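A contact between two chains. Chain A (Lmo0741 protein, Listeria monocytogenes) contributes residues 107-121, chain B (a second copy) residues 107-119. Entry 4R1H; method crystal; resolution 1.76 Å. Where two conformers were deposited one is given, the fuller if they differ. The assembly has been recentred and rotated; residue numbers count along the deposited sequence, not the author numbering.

Chain A (107-121) NKEKIIAWVKKVEEV
Chain B, residues 107-119: NKEKIIAWVKKVE

The strongest polar rule here is a lysine from each helix start that serves the carboxyl-terminal end of its partner's helix. A:Lys108 NZ donates to B:Val115 O at 2.8 Å and B:Val118 O at 2.9 Å; neither carbonyl accepts a backbone bond within its own stretch; B:Val115 lies in the last turn and B:Val118 just beyond it. B:Lys108 NZ returns the bond to A:Val115 O at 2.8 Å. Both lysines take chi1 to chi4 of t, p, p, p, a curled path. The acids differ: B:Lys108 NZ makes a salt bridge, as a hydrogen bond weak, with A:Glu120 OE2 at 3.4 Å, whereas A:Lys108 NZ keeps a long one with B:Glu119 OE2 at 3.9 Å.

The antiparallel arrangement sets A:Lys108 and B:Lys108 each beside the other helix's end. Both helices span 108-117, axes 10.1 Å apart at 168°, register centred on A:Ile112 CA to B:Ile112 CA, 6.7 Å. A:Asn107 OD1 (chi1 p) accepts from A:Lys110 N, and B:Asn107 OD1 (p) from B:Lys110 N, both at 2.9 Å, capping each start; A:Val118 and B:Val118 leave helical phi/psi near -75/120.

A:Val115 and B:Val115 (both t) are the knobs, each seated among the partner chain's residues 108, 111, 112 and 115. A:Val115 CG2 meets B:Val115 CG2 at 4.1 Å; A:Ile112 CG1 reaches B:Val115 CG1 at 3.8 Å. The CA-to-CB bond of A:Ile112 (m, t) points sideways, yet its end comes nearer: A:Ile112 CD1 touches B:Lys116 CG at 3.6 Å. Outermost, one water accepts from A:Lys116 NZ and B:Lys116 NZ.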

ATOM      1  N   ASN A 107      -4.085 -17.911   1.187  1.00 20.04           N
ATOM      2  CA  ASN A 107      -3.246 -18.459   2.229  1.00 21.80           C
ATOM      3  C   ASN A 107      -1.776 -18.233   2.015  1.00 21.43           C
ATOM      4  O   ASN A 107      -1.392 -17.719   0.956  1.00 21.55           O
ATOM      5  CB  ASN A 107      -3.566 -19.940   2.511  1.00 22.88           C
ATOM      6  CG  ASN A 107      -3.114 -20.882   1.405  1.00 27.48           C
ATOM      7  OD1 ASN A 107      -2.177 -20.563   0.649  1.00 24.84           O
ATOM      8  ND2 ASN A 107      -3.667 -22.115   1.377  1.00 25.34           N
ATOM      9  N   LYS A 108      -0.980 -18.443   3.048  1.00 21.71           N
ATOM     10  CA  LYS A 108       0.444 -18.058   2.969  1.00 23.20           C
ATOM     11  C   LYS A 108       1.152 -18.728   1.799  1.00 22.77           C
ATOM     12  O   LYS A 108       1.985 -18.119   1.136  1.00 20.33           O
ATOM     13  CB  LYS A 108       1.175 -18.389   4.277  1.00 26.57           C
ATOM     14  CG  LYS A 108       2.650 -18.058   4.322  1.00 31.17           C
ATOM     15  CD  LYS A 108       2.928 -16.574   4.002  1.00 33.34           C
ATOM     16  CE  LYS A 108       2.931 -15.658   5.207  1.00 33.18           C
ATOM     17  NZ  LYS A 108       3.941 -16.049   6.121  1.00 30.73           N
ATOM     18  N   GLU A 109       0.892 -20.020   1.580  1.00 23.12           N
ATOM     19  CA  GLU A 109       1.512 -20.674   0.466  1.00 26.49           C
ATOM     20  C   GLU A 109       1.188 -20.013  -0.836  1.00 23.37           C
ATOM     21  O   GLU A 109       2.073 -19.894  -1.728  1.00 23.34           O
ATOM     22  CB  GLU A 109       1.176 -22.177   0.461  1.00 30.67           C
ATOM     23  CG  GLU A 109       1.959 -22.909   1.523  1.00 38.96           C
ATOM     24  CD  GLU A 109       3.471 -22.884   1.295  1.00 49.81           C
ATOM     25  OE1 GLU A 109       4.245 -22.516   2.231  1.00 57.64           O
ATOM     26  OE2 GLU A 109       3.910 -23.174   0.155  1.00 62.77           O
ATOM     27  N   LYS A 110      -0.052 -19.620  -1.020  1.00 22.18           N
ATOM     28  CA  LYS A 110      -0.426 -18.988  -2.280  0.60 23.06           C
ATOM     29  C   LYS A 110       0.099 -17.552  -2.399  1.00 20.15           C
ATOM     30  O   LYS A 110       0.335 -17.061  -3.492  1.00 20.45           O
ATOM     31  CB  LYS A 110      -1.929 -18.972  -2.408  0.60 23.67           C
ATOM     32  CG  LYS A 110      -2.365 -18.474  -3.756  0.60 26.82           C
ATOM     33  CD  LYS A 110      -3.786 -18.890  -4.073  0.60 30.08           C
ATOM     34  CE  LYS A 110      -4.243 -18.113  -5.249  0.60 32.11           C
ATOM     35  NZ  LYS A 110      -3.465 -18.528  -6.428  0.60 35.55           N
ATOM     36  N   ILE A 111       0.266 -16.872  -1.265  1.00 19.54           N
ATOM     37  CA  ILE A 111       0.939 -15.545  -1.244  1.00 19.39           C
ATOM     38  C   ILE A 111       2.378 -15.671  -1.744  1.00 19.63           C
ATOM     39  O   ILE A 111       2.842 -14.901  -2.597  1.00 20.50           O
ATOM     40  CB  ILE A 111       0.910 -14.875   0.158  1.00 19.30           C
ATOM     41  CG1 ILE A 111      -0.511 -14.598   0.576  1.00 20.57           C
ATOM     42  CG2 ILE A 111       1.710 -13.534   0.138  1.00 20.68           C
ATOM     43  CD1 ILE A 111      -0.701 -14.155   2.017  1.00 20.93           C
ATOM     44  N   ILE A 112       3.100 -16.686  -1.238  1.00 19.73           N
ATOM     45  CA  ILE A 112       4.453 -16.976  -1.677  1.00 21.93           C
ATOM     46  C   ILE A 112       4.471 -17.267  -3.162  1.00 22.72           C
ATOM     47  O   ILE A 112       5.324 -16.753  -3.846  1.00 23.09           O
ATOM     48  CB  ILE A 112       5.092 -18.116  -0.860  1.00 23.08           C
ATOM     49  CG1 ILE A 112       5.322 -17.633   0.595  1.00 24.53           C
ATOM     50  CG2 ILE A 112       6.390 -18.556  -1.483  1.00 24.43           C
ATOM     51  CD1 ILE A 112       5.492 -18.751   1.584  1.00 28.15           C
ATOM     52  N   ALA A 113       3.509 -18.055  -3.649  1.00 22.14           N
ATOM     53  CA  ALA A 113       3.440 -18.374  -5.076  1.00 23.93           C
ATOM     54  C   ALA A 113       3.239 -17.117  -5.936  1.00 22.00           C
ATOM     55  O   ALA A 113       3.850 -16.982  -6.986  1.00 22.99           O
ATOM     56  CB  ALA A 113       2.341 -19.414  -5.361  1.00 23.09           C
ATOM     57  N   TRP A 114       2.407 -16.196  -5.462  1.00 22.22           N
ATOM     58  CA  TRP A 114       2.176 -14.892  -6.153  1.00 22.07           C
ATOM     59  C   TRP A 114       3.449 -14.107  -6.277  1.00 22.32           C
ATOM     60  O   TRP A 114       3.836 -13.607  -7.340  1.00 23.55           O
ATOM     61  CB  TRP A 114       1.080 -14.100  -5.425  1.00 20.82           C
ATOM     62  CG  TRP A 114      -0.322 -14.248  -6.005  1.00 22.64           C
ATOM     63  CD1 TRP A 114      -1.343 -14.956  -5.543  1.00 23.06           C
ATOM     64  CD2 TRP A 114      -0.715 -13.770  -7.288  1.00 24.47           C
ATOM     65  NE1 TRP A 114      -2.427 -14.885  -6.422  1.00 24.06           N
ATOM     66  CE2 TRP A 114      -2.041 -14.167  -7.499  1.00 25.63           C
ATOM     67  CE3 TRP A 114      -0.056 -13.025  -8.270  1.00 28.10           C
ATOM     68  CZ2 TRP A 114      -2.723 -13.845  -8.682  1.00 28.03           C
ATOM     69  CZ3 TRP A 114      -0.735 -12.691  -9.415  1.00 30.97           C
ATOM     70  CH2 TRP A 114      -2.043 -13.125  -9.607  1.00 28.24           C
ATOM     71  N   VAL A 115       4.174 -14.005  -5.162  1.00 20.38           N
ATOM     72  CA  VAL A 115       5.443 -13.260  -5.127  1.00 21.96           C
ATOM     73  C   VAL A 115       6.430 -13.854  -6.104  1.00 24.01           C
ATOM     74  O   VAL A 115       7.129 -13.133  -6.849  1.00 25.40           O
ATOM     75  CB  VAL A 115       6.010 -13.215  -3.680  1.00 21.52           C
ATOM     76  CG1 VAL A 115       7.432 -12.677  -3.720  1.00 23.65           C
ATOM     77  CG2 VAL A 115       5.136 -12.400  -2.762  1.00 22.99           C
ATOM     78  N   LYS A 116       6.492 -15.164  -6.167  1.00 24.14           N
ATOM     79  CA  LYS A 116       7.382 -15.836  -7.113  1.00 28.05           C
ATOM     80  C   LYS A 116       7.006 -15.673  -8.576  1.00 31.04           C
ATOM     81  O   LYS A 116       7.887 -15.641  -9.435  1.00 35.22           O
ATOM     82  CB  LYS A 116       7.444 -17.319  -6.786  1.00 30.32           C
ATOM     83  CG  LYS A 116       8.188 -17.602  -5.493  1.00 31.31           C
ATOM     84  CD  LYS A 116       8.192 -19.089  -5.206  1.00 35.06           C
ATOM     85  CE  LYS A 116       9.109 -19.565  -4.090  1.00 39.60           C
ATOM     86  NZ  LYS A 116       8.748 -21.009  -3.782  1.00 42.30           N
ATOM     87  N   LYS A 117       5.722 -15.595  -8.883  1.00 29.47           N
ATOM     88  CA  LYS A 117       5.284 -15.582 -10.266  1.00 36.06           C
ATOM     89  C   LYS A 117       5.206 -14.188 -10.860  1.00 40.17           C
ATOM     90  O   LYS A 117       5.285 -14.067 -12.074  1.00 41.86           O
ATOM     91  CB  LYS A 117       4.041 -16.382 -10.462  1.00 40.49           C
ATOM     92  CG  LYS A 117       2.747 -15.707 -10.128  1.00 42.11           C
ATOM     93  CD  LYS A 117       1.600 -16.697 -10.305  1.00 43.67           C
ATOM     94  CE  LYS A 117       0.257 -15.989 -10.183  1.00 44.63           C
ATOM     95  NZ  LYS A 117      -0.878 -16.949 -10.128  1.00 46.79           N
ATOM     96  N   VAL A 118       5.199 -13.142 -10.039  1.00 36.19           N
ATOM     97  CA  VAL A 118       4.898 -11.827 -10.547  1.00 42.48           C
ATOM     98  C   VAL A 118       6.001 -11.165 -11.329  1.00 55.83           C
ATOM     99  O   VAL A 118       7.075 -10.919 -10.811  1.00 60.68           O
ATOM    100  CB  VAL A 118       4.293 -10.916  -9.464  1.00 38.63           C
ATOM    101  CG1 VAL A 118       4.651  -9.467  -9.613  1.00 43.98           C
ATOM    102  CG2 VAL A 118       2.796 -11.163  -9.501  1.00 35.21           C
ATOM    103  N   GLU A 119       5.646 -10.914 -12.592  1.00 63.51           N
ATOM    104  CA  GLU A 119       6.347 -10.060 -13.523  1.00 74.62           C
ATOM    105  C   GLU A 119       6.570  -8.674 -12.881  1.00 72.73           C
ATOM    106  O   GLU A 119       5.619  -7.972 -12.481  1.00 60.83           O
ATOM    107  CB  GLU A 119       5.491  -9.972 -14.792  1.00 81.85           C
ATOM    108  CG  GLU A 119       6.191  -9.438 -16.020  1.00 91.82           C
ATOM    109  CD  GLU A 119       5.228  -8.694 -16.930  1.00 99.86           C
ATOM    110  OE1 GLU A 119       4.319  -9.343 -17.500  1.00 98.28           O
ATOM    111  OE2 GLU A 119       5.390  -7.457 -17.068  1.00102.63           O
ATOM    112  N   GLU A 120       7.833  -8.293 -12.759  1.00 74.45           N
ATOM    113  CA  GLU A 120       8.190  -7.172 -11.907  1.00 83.81           C
ATOM    114  C   GLU A 120       8.350  -5.900 -12.749  1.00 83.13           C
ATOM    115  O   GLU A 120       9.147  -5.871 -13.684  1.00 78.07           O
ATOM    116  CB  GLU A 120       9.447  -7.526 -11.115  1.00 89.65           C
ATOM    117  CG  GLU A 120       9.355  -8.911 -10.463  1.00 90.45           C
ATOM    118  CD  GLU A 120      10.705  -9.589 -10.328  1.00 99.11           C
ATOM    119  OE1 GLU A 120      11.609  -8.974  -9.722  1.00 98.10           O
ATOM    120  OE2 GLU A 120      10.864 -10.728 -10.834  1.00 96.25           O
ATOM    121  N   VAL A 121       7.598  -4.855 -12.392  1.00 85.10           N
ATOM    122  CA  VAL A 121       7.344  -3.724 -13.302  1.00 89.73           C
ATOM    123  C   VAL A 121       7.917  -2.393 -12.818  1.00 84.63           C
ATOM    124  O   VAL A 121       8.255  -1.536 -13.633  1.00 79.78           O
ATOM    125  CB  VAL A 121       5.824  -3.576 -13.593  1.00 87.74           C
ATOM    126  CG1 VAL A 121       5.238  -4.939 -13.929  1.00 87.62           C
ATOM    127  CG2 VAL A 121       5.072  -2.932 -12.427  1.00 86.09           C
TER
ATOM    128  N   ASN B 107      16.324  -7.899  -2.923  1.00 19.38           N
ATOM    129  CA  ASN B 107      16.160  -8.790  -4.095  1.00 20.10           C
ATOM    130  C   ASN B 107      15.025  -9.754  -3.899  1.00 19.27           C
ATOM    131  O   ASN B 107      14.451  -9.896  -2.811  1.00 19.20           O
ATOM    132  CB  ASN B 107      17.523  -9.444  -4.449  1.00 20.31           C
ATOM    133  CG  ASN B 107      17.912 -10.647  -3.588  1.00 19.50           C
ATOM    134  OD1 ASN B 107      17.257 -11.044  -2.598  1.00 19.35           O
ATOM    135  ND2 ASN B 107      19.078 -11.227  -3.931  1.00 20.50           N
ATOM    136  N   LYS B 108      14.687 -10.497  -4.940  1.00 20.13           N
ATOM    137  CA  LYS B 108      13.527 -11.336  -4.871  1.00 20.35           C
ATOM    138  C   LYS B 108      13.642 -12.419  -3.818  1.00 20.08           C
ATOM    139  O   LYS B 108      12.659 -12.805  -3.141  1.00 19.46           O
ATOM    140  CB  LYS B 108      13.274 -11.952  -6.285  1.00 24.20           C
ATOM    141  CG  LYS B 108      12.136 -12.923  -6.374  1.00 27.01           C
ATOM    142  CD  LYS B 108      10.813 -12.274  -5.943  1.00 31.29           C
ATOM    143  CE  LYS B 108      10.112 -11.435  -6.975  1.00 34.30           C
ATOM    144  NZ  LYS B 108       9.484 -12.206  -8.099  1.00 38.61           N
ATOM    145  N   GLU B 109      14.831 -13.054  -3.747  1.00 19.97           N
ATOM    146  CA  GLU B 109      15.029 -14.071  -2.736  1.00 21.18           C
ATOM    147  C   GLU B 109      14.812 -13.565  -1.307  1.00 20.09           C
ATOM    148  O   GLU B 109      14.235 -14.263  -0.494  1.00 19.29           O
ATOM    149  CB  GLU B 109      16.426 -14.682  -2.844  1.00 23.18           C
ATOM    150  CG  GLU B 109      16.566 -15.485  -4.156  1.00 25.79           C
ATOM    151  CD  GLU B 109      16.976 -14.664  -5.377  1.00 28.17           C
ATOM    152  OE1 GLU B 109      17.025 -13.385  -5.481  1.00 27.71           O
ATOM    153  OE2 GLU B 109      17.285 -15.414  -6.395  1.00 38.22           O
ATOM    154  N   LYS B 110      15.233 -12.354  -1.044  1.00 19.05           N
ATOM    155  CA  LYS B 110      15.080 -11.749   0.284  1.00 18.91           C
ATOM    156  C   LYS B 110      13.604 -11.266   0.532  1.00 18.50           C
ATOM    157  O   LYS B 110      13.126 -11.314   1.645  1.00 20.18           O
ATOM    158  CB  LYS B 110      16.056 -10.627   0.525  1.00 19.64           C
ATOM    159  CG  LYS B 110      16.159 -10.249   1.980  1.00 21.66           C
ATOM    160  CD  LYS B 110      17.474  -9.536   2.265  1.00 27.93           C
ATOM    161  CE  LYS B 110      17.621  -9.145   3.706  1.00 33.93           C
ATOM    162  NZ  LYS B 110      19.084  -8.771   3.878  1.00 37.82           N
ATOM    163  N   ILE B 111      12.961 -10.891  -0.540  1.00 17.09           N
ATOM    164  CA  ILE B 111      11.515 -10.590  -0.492  1.00 18.95           C
ATOM    165  C   ILE B 111      10.763 -11.840  -0.040  1.00 18.82           C
ATOM    166  O   ILE B 111       9.907 -11.763   0.861  1.00 18.61           O
ATOM    167  CB  ILE B 111      10.961 -10.044  -1.792  1.00 19.31           C
ATOM    168  CG1 ILE B 111      11.534  -8.656  -2.074  1.00 19.31           C
ATOM    169  CG2 ILE B 111       9.427  -9.960  -1.745  1.00 20.99           C
ATOM    170  CD1 ILE B 111      11.257  -8.080  -3.435  1.00 19.03           C
ATOM    171  N   ILE B 112      11.034 -12.947  -0.679  1.00 18.95           N
ATOM    172  CA  ILE B 112      10.425 -14.222  -0.330  1.00 20.17           C
ATOM    173  C   ILE B 112      10.724 -14.573   1.114  1.00 19.32           C
ATOM    174  O   ILE B 112       9.854 -15.047   1.874  1.00 19.15           O
ATOM    175  CB  ILE B 112      10.903 -15.353  -1.284  1.00 20.44           C
ATOM    176  CG1 ILE B 112      10.331 -15.056  -2.678  1.00 22.60           C
ATOM    177  CG2 ILE B 112      10.406 -16.694  -0.790  1.00 22.86           C
ATOM    178  CD1 ILE B 112      11.027 -15.736  -3.807  1.00 24.35           C
ATOM    179  N   ALA B 113      12.000 -14.400   1.525  1.00 17.57           N
ATOM    180  CA  ALA B 113      12.371 -14.578   2.923  1.00 19.43           C
ATOM    181  C   ALA B 113      11.484 -13.770   3.911  1.00 18.70           C
ATOM    182  O   ALA B 113      11.018 -14.339   4.939  1.00 20.11           O
ATOM    183  CB  ALA B 113      13.827 -14.311   3.174  1.00 20.49           C
ATOM    184  N   TRP B 114      11.310 -12.492   3.611  1.00 19.15           N
ATOM    185  CA  TRP B 114      10.440 -11.629   4.422  1.00 18.76           C
ATOM    186  C   TRP B 114       8.977 -12.212   4.510  1.00 19.11           C
ATOM    187  O   TRP B 114       8.389 -12.250   5.562  1.00 20.39           O
ATOM    188  CB  TRP B 114      10.407 -10.212   3.836  1.00 18.01           C
ATOM    189  CG  TRP B 114      11.465  -9.391   4.471  1.00 19.25           C
ATOM    190  CD1 TRP B 114      12.668  -8.994   3.910  1.00 20.80           C
ATOM    191  CD2 TRP B 114      11.425  -8.833   5.743  1.00 20.61           C
ATOM    192  NE1 TRP B 114      13.400  -8.252   4.825  1.00 20.69           N
ATOM    193  CE2 TRP B 114      12.671  -8.148   5.958  1.00 21.20           C
ATOM    194  CE3 TRP B 114      10.511  -8.867   6.778  1.00 21.97           C
ATOM    195  CZ2 TRP B 114      12.967  -7.528   7.137  1.00 23.51           C
ATOM    196  CZ3 TRP B 114      10.840  -8.271   7.948  1.00 23.19           C
ATOM    197  CH2 TRP B 114      12.052  -7.604   8.121  1.00 24.48           C
ATOM    198  N   VAL B 115       8.448 -12.604   3.358  1.00 18.04           N
ATOM    199  CA  VAL B 115       7.050 -13.094   3.321  1.00 19.62           C
ATOM    200  C   VAL B 115       6.932 -14.367   4.131  1.00 22.30           C
ATOM    201  O   VAL B 115       5.945 -14.562   4.881  1.00 22.07           O
ATOM    202  CB  VAL B 115       6.612 -13.298   1.883  1.00 18.98           C
ATOM    203  CG1 VAL B 115       5.318 -14.043   1.900  1.00 21.86           C
ATOM    204  CG2 VAL B 115       6.543 -11.999   1.101  1.00 20.41           C
ATOM    205  N   LYS B 116       7.938 -15.263   4.033  1.00 20.32           N
ATOM    206  CA  LYS B 116       7.935 -16.477   4.841  1.00 23.16           C
ATOM    207  C   LYS B 116       8.025 -16.221   6.309  1.00 24.75           C
ATOM    208  O   LYS B 116       7.375 -16.908   7.135  1.00 27.32           O
ATOM    209  CB  LYS B 116       9.063 -17.438   4.410  1.00 22.87           C
ATOM    210  CG  LYS B 116       8.744 -18.035   3.053  1.00 23.79           C
ATOM    211  CD  LYS B 116       9.946 -18.912   2.571  1.00 29.01           C
ATOM    212  CE  LYS B 116       9.652 -19.595   1.212  1.00 31.19           C
ATOM    213  NZ  LYS B 116      10.861 -20.272   0.591  1.00 33.60           N
ATOM    214  N   LYS B 117       8.812 -15.239   6.692  1.00 23.84           N
ATOM    215  CA  LYS B 117       9.053 -14.934   8.084  1.00 25.80           C
ATOM    216  C   LYS B 117       7.869 -14.342   8.764  1.00 28.14           C
ATOM    217  O   LYS B 117       7.583 -14.673   9.941  1.00 29.75           O
ATOM    218  CB  LYS B 117      10.204 -13.924   8.161  1.00 25.63           C
ATOM    219  CG  LYS B 117      10.540 -13.392   9.515  1.00 29.79           C
ATOM    220  CD  LYS B 117      11.869 -12.674   9.558  1.00 28.79           C
ATOM    221  CE  LYS B 117      12.048 -11.513   8.579  1.00 25.84           C
ATOM    222  NZ  LYS B 117      13.310 -10.848   8.796  1.00 28.50           N
ATOM    223  N   VAL B 118       7.228 -13.391   8.116  1.00 25.37           N
ATOM    224  CA  VAL B 118       6.197 -12.604   8.767  1.00 27.74           C
ATOM    225  C   VAL B 118       4.855 -13.369   8.951  1.00 32.16           C
ATOM    226  O   VAL B 118       4.281 -13.891   8.013  1.00 31.59           O
ATOM    227  CB  VAL B 118       6.012 -11.284   8.005  1.00 25.92           C
ATOM    228  CG1 VAL B 118       4.774 -10.524   8.425  1.00 31.39           C
ATOM    229  CG2 VAL B 118       7.289 -10.440   8.166  1.00 26.77           C
ATOM    230  N   GLU B 119       4.362 -13.437  10.182  1.00 38.20           N
ATOM    231  CA  GLU B 119       3.092 -14.214  10.386  1.00 49.84           C
ATOM    232  C   GLU B 119       1.821 -13.397  10.079  1.00 49.55           C
ATOM    233  O   GLU B 119       1.561 -12.396  10.730  1.00 61.95           O
ATOM    234  CB  GLU B 119       3.071 -14.847  11.781  1.00 56.80           C
ATOM    235  CG  GLU B 119       4.159 -15.915  11.978  1.00 63.42           C
ATOM    236  CD  GLU B 119       3.939 -17.192  11.142  1.00 71.99           C
ATOM    237  OE1 GLU B 119       3.918 -18.293  11.732  1.00 75.89           O
ATOM    238  OE2 GLU B 119       3.772 -17.112   9.898  1.00 68.49           O
TER
HETATM  239  O   HOH W   1       9.034 -21.733  -1.044  1.00 51.80           O